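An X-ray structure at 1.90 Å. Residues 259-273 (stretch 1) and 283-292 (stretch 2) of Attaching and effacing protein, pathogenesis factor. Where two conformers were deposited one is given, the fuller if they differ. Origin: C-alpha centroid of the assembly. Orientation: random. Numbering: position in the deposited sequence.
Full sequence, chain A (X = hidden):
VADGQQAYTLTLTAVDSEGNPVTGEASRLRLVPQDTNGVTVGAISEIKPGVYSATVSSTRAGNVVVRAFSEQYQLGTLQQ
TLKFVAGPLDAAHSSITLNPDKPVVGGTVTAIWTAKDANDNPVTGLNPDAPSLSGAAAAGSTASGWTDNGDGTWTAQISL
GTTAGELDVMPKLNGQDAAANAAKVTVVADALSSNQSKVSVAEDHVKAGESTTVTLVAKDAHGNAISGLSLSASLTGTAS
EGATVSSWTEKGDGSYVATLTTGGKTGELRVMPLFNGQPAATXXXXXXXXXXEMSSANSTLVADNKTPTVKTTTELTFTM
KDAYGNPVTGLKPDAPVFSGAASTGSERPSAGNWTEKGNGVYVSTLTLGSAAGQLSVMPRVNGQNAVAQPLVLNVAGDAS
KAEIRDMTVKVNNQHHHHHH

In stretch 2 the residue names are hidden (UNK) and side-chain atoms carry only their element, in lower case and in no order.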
# COMPACT_ATOMS: atom_id res chain seq x y z
N THR A 259 1.26 7.04 1.75
CA THR A 259 2.59 7.39 1.26
C THR A 259 3.59 7.42 2.41
O THR A 259 3.40 8.15 3.38
CB THR A 259 2.60 8.72 0.51
OG1 THR A 259 1.62 8.66 -0.52
CG2 THR A 259 3.99 9.05 -0.09
N LEU A 260 4.66 6.67 2.27
CA LEU A 260 5.74 6.64 3.25
C LEU A 260 6.85 7.46 2.61
O LEU A 260 7.31 7.11 1.52
CB LEU A 260 6.20 5.17 3.48
CG LEU A 260 7.25 4.90 4.59
CD1 LEU A 260 7.34 3.41 4.87
CD2 LEU A 260 8.63 5.32 4.15
N THR A 261 7.26 8.56 3.26
CA THR A 261 8.35 9.40 2.74
C THR A 261 9.57 9.17 3.63
O THR A 261 9.48 9.30 4.84
CB THR A 261 7.98 10.90 2.71
OG1 THR A 261 6.70 11.09 2.10
CG2 THR A 261 9.03 11.75 1.96
N THR A 262 10.71 8.84 3.02
CA THR A 262 11.95 8.66 3.81
C THR A 262 12.61 10.03 4.00
O THR A 262 12.32 10.95 3.23
CB THR A 262 12.93 7.71 3.08
OG1 THR A 262 13.35 8.36 1.89
CG2 THR A 262 12.30 6.35 2.75
N GLY A 263 13.50 10.14 4.98
CA GLY A 263 14.28 11.36 5.19
C GLY A 263 15.71 11.14 4.70
O GLY A 263 15.94 10.25 3.89
N GLY A 264 16.66 11.88 5.27
CA GLY A 264 18.08 11.81 4.88
C GLY A 264 18.91 10.69 5.50
O GLY A 264 20.10 10.55 5.20
N LYS A 265 18.28 9.93 6.41
CA LYS A 265 18.96 8.85 7.13
C LYS A 265 18.77 7.53 6.38
O LYS A 265 17.64 7.15 6.10
CB LYS A 265 18.39 8.75 8.56
CG LYS A 265 19.41 8.27 9.57
CD LYS A 265 18.90 8.46 10.98
CE LYS A 265 19.89 7.93 11.98
NZ LYS A 265 19.21 7.55 13.26
N THR A 266 19.89 6.87 6.03
CA THR A 266 19.83 5.58 5.31
C THR A 266 19.77 4.44 6.35
O THR A 266 20.07 4.66 7.53
CB THR A 266 21.02 5.40 4.36
OG1 THR A 266 22.23 5.35 5.13
CG2 THR A 266 21.09 6.48 3.26
N GLY A 267 19.44 3.24 5.89
CA GLY A 267 19.37 2.07 6.76
C GLY A 267 18.01 1.42 6.76
O GLY A 267 17.14 1.75 5.95
N GLU A 268 17.81 0.49 7.70
CA GLU A 268 16.55 -0.23 7.84
C GLU A 268 15.42 0.64 8.39
O GLU A 268 15.62 1.48 9.26
CB GLU A 268 16.70 -1.51 8.69
CG GLU A 268 17.55 -2.61 8.05
CD GLU A 268 17.20 -3.05 6.64
OE1 GLU A 268 16.02 -3.40 6.39
OE2 GLU A 268 18.11 -3.07 5.78
N LEU A 269 14.23 0.39 7.88
CA LEU A 269 12.99 1.04 8.25
C LEU A 269 11.86 -0.00 8.25
O LEU A 269 11.75 -0.79 7.31
CB LEU A 269 12.70 2.16 7.22
CG LEU A 269 11.44 3.00 7.39
CD1 LEU A 269 11.37 3.59 8.77
CD2 LEU A 269 11.41 4.13 6.38
N ARG A 270 11.03 0.01 9.30
CA ARG A 270 9.88 -0.88 9.42
C ARG A 270 8.63 -0.04 9.62
O ARG A 270 8.68 0.94 10.36
CB ARG A 270 10.04 -1.87 10.59
CG ARG A 270 11.12 -2.93 10.34
CD ARG A 270 11.38 -3.82 11.54
NE ARG A 270 11.88 -3.09 12.72
CZ ARG A 270 13.14 -2.72 12.90
NH1 ARG A 270 14.06 -2.97 11.97
NH2 ARG A 270 13.49 -2.07 14.00
N VAL A 271 7.53 -0.41 8.94
CA VAL A 271 6.27 0.29 9.02
C VAL A 271 5.18 -0.64 9.52
O VAL A 271 4.93 -1.69 8.91
CB VAL A 271 5.86 1.06 7.72
CG1 VAL A 271 5.89 0.18 6.48
CG2 VAL A 271 4.50 1.76 7.86
N MET A 272 4.55 -0.25 10.61
CA MET A 272 3.44 -0.98 11.18
C MET A 272 2.19 -0.08 11.16
O MET A 272 2.14 0.89 11.92
CB MET A 272 3.78 -1.47 12.61
CG MET A 272 2.61 -2.18 13.33
SD MET A 272 1.93 -3.56 12.38
CE MET A 272 3.19 -4.83 12.77
N PRO A 273 1.17 -0.36 10.31
CA PRO A 273 -0.07 0.42 10.40
C PRO A 273 -0.71 0.11 11.75
O PRO A 273 -0.52 -0.99 12.30
CB PRO A 273 -0.96 -0.15 9.28
CG PRO A 273 -0.07 -1.00 8.46
CD PRO A 273 1.02 -1.48 9.36
N UNK A 283 3.15 -8.62 10.81
CA UNK A 283 4.53 -8.17 10.92
C UNK A 283 4.68 -6.88 10.13
O UNK A 283 3.96 -6.67 9.16
o UNK A 283 7.44 -10.64 8.54
o UNK A 283 5.67 -11.88 8.08
c UNK A 283 5.51 -9.26 10.43
c UNK A 283 6.20 -10.83 8.52
c UNK A 283 5.29 -9.72 9.00
N UNK A 284 5.57 -6.01 10.58
CA UNK A 284 5.81 -4.72 9.93
C UNK A 284 6.39 -4.95 8.54
O UNK A 284 7.13 -5.92 8.33
c UNK A 284 6.78 -3.90 10.76
N UNK A 285 6.03 -4.09 7.57
CA UNK A 285 6.64 -4.18 6.24
C UNK A 285 8.07 -3.60 6.39
O UNK A 285 8.26 -2.59 7.08
c UNK A 285 5.86 -3.39 5.22
N UNK A 286 9.07 -4.24 5.78
CA UNK A 286 10.42 -3.77 5.91
C UNK A 286 11.03 -3.27 4.60
O UNK A 286 10.84 -3.85 3.52
c UNK A 286 12.63 -4.28 7.16
n UNK A 286 14.45 -4.85 8.63
c UNK A 286 11.31 -4.83 6.57
o UNK A 286 12.62 -6.10 8.76
c UNK A 286 13.23 -5.16 8.24
N UNK A 287 11.73 -2.14 4.70
CA UNK A 287 12.46 -1.61 3.57
C UNK A 287 13.82 -1.09 4.00
O UNK A 287 14.08 -0.89 5.20
c UNK A 287 10.09 1.34 2.50
c UNK A 287 11.65 -0.59 2.71
c UNK A 287 12.40 1.83 3.07
c UNK A 287 11.27 0.79 3.28
N UNK A 288 14.69 -0.92 3.02
CA UNK A 288 16.00 -0.35 3.22
C UNK A 288 15.99 1.03 2.57
O UNK A 288 15.67 1.16 1.37
o UNK A 288 17.10 -2.48 3.36
c UNK A 288 17.09 -1.27 2.61
c UNK A 288 18.48 -0.67 2.67
N UNK A 289 16.37 2.04 3.34
CA UNK A 289 16.57 3.38 2.78
C UNK A 289 18.04 3.40 2.29
O UNK A 289 18.97 3.18 3.07
c UNK A 289 16.22 4.56 3.73
c UNK A 289 14.80 4.42 4.29
c UNK A 289 16.38 5.91 3.01
N UNK A 290 18.22 3.61 1.00
CA UNK A 290 19.53 3.71 0.36
C UNK A 290 19.83 5.18 0.09
O UNK A 290 18.96 6.01 0.35
c UNK A 290 18.83 2.66 -3.46
c UNK A 290 19.31 1.32 -0.50
c UNK A 290 19.57 2.81 -0.91
c UNK A 290 18.59 3.30 -2.02
N UNK A 291 21.04 5.53 -0.40
CA UNK A 291 21.36 6.94 -0.66
C UNK A 291 20.38 7.59 -1.64
O UNK A 291 19.83 6.92 -2.52
c UNK A 291 22.80 7.10 -1.16
N UNK A 292 20.18 8.89 -1.47
CA UNK A 292 19.30 9.64 -2.36
C UNK A 292 19.91 9.80 -3.75
O UNK A 292 21.01 9.28 -4.04

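Position 283 carries three carbons, the third bearing two oxygens, and the methyl CE of Met272 reaches only its backbone, 3.7 Å from C. A carboxylate on a two-carbon stem makes it Glu283, its CA-to-CB bond pointing away from stretch 1. Position 284 has a single carbon, pointing toward the partner strand, 3.8 Å from Arg270 CB and 4.2 Å from Met272 CE: Ala284, a methyl wedged between two longer side chains.

At 285 there is again one carbon, 3.8 Å from Val271 CG1: Ala285, where the strand pairing begins. Its N donates to Val271 O and its O accepts from Val271 N, both at 3.0 Å. The same carbonyl O also receives a CA-H contact from Arg270 CA at 3.3 Å.

Position 286 shows three carbons in a row, the last with one oxygen and one nitrogen, on the face shared by Glu268 and Arg270 and in touch with both. This amide is Gln286. Its NE2 donates to Glu268 OE1 at 3.1 Å and lies at the edge of the Arg270 guanidinium, near its plane, while its CD packs 3.7 Å from Arg270 CG.

Position 287 has four carbons forked at the second, and the two branches meet different leucines, Leu269 and Leu260: Leu287. CD1 lies 4.2 Å from Leu269 CD2 and CD2 4.2 Å from Leu260 CD1. Its N reaches Leu269 O at 2.9 Å, and Leu269 N reaches its O at 3.0 Å.

Position 288 forks at once into an oxygen and a carbon, the oxygen meeting the Glu268 carboxylate: Thr288. Its OG1 donates to Glu268 OE2 at 2.7 Å, so the bent glutamate spends one carboxylate oxygen on this hydroxyl and the other on the amide of Gln286.

Position 289 forks into two carbons, one against Thr262 and Leu269, the other near the Lys265 carbonyl: Val289. CG2 sits 3.5 Å from Thr262 CG2 and 4.0 Å from Leu269 CD2, and CG1 lies 3.6 Å from Lys265 O. Its N donates to Gly267 O at 2.7 Å, and its O accepts from Gly267 N at 2.9 Å.

Position 290, four carbons forked at the first with one two-carbon arm, points away, though its O lies 3.6 Å from Thr266 CG2: Ile290. Position 291, one carbon, its backbone N 3.8 Å from Thr266 CG2, is Ala291, and 292, with none and no contact, is Gly292.

The rule is alternation: three hydrogen-bonded antiparallel pairs fix the register, Ala285, Leu287 and Val289 build the apolar face, and Gln286 and Thr288 share Glu268 on the other. Gly267 suits its backbone angles, where a CB would jam against the preceding carbonyl.

Stretch 2 (283-292) EAAQLTVIAG
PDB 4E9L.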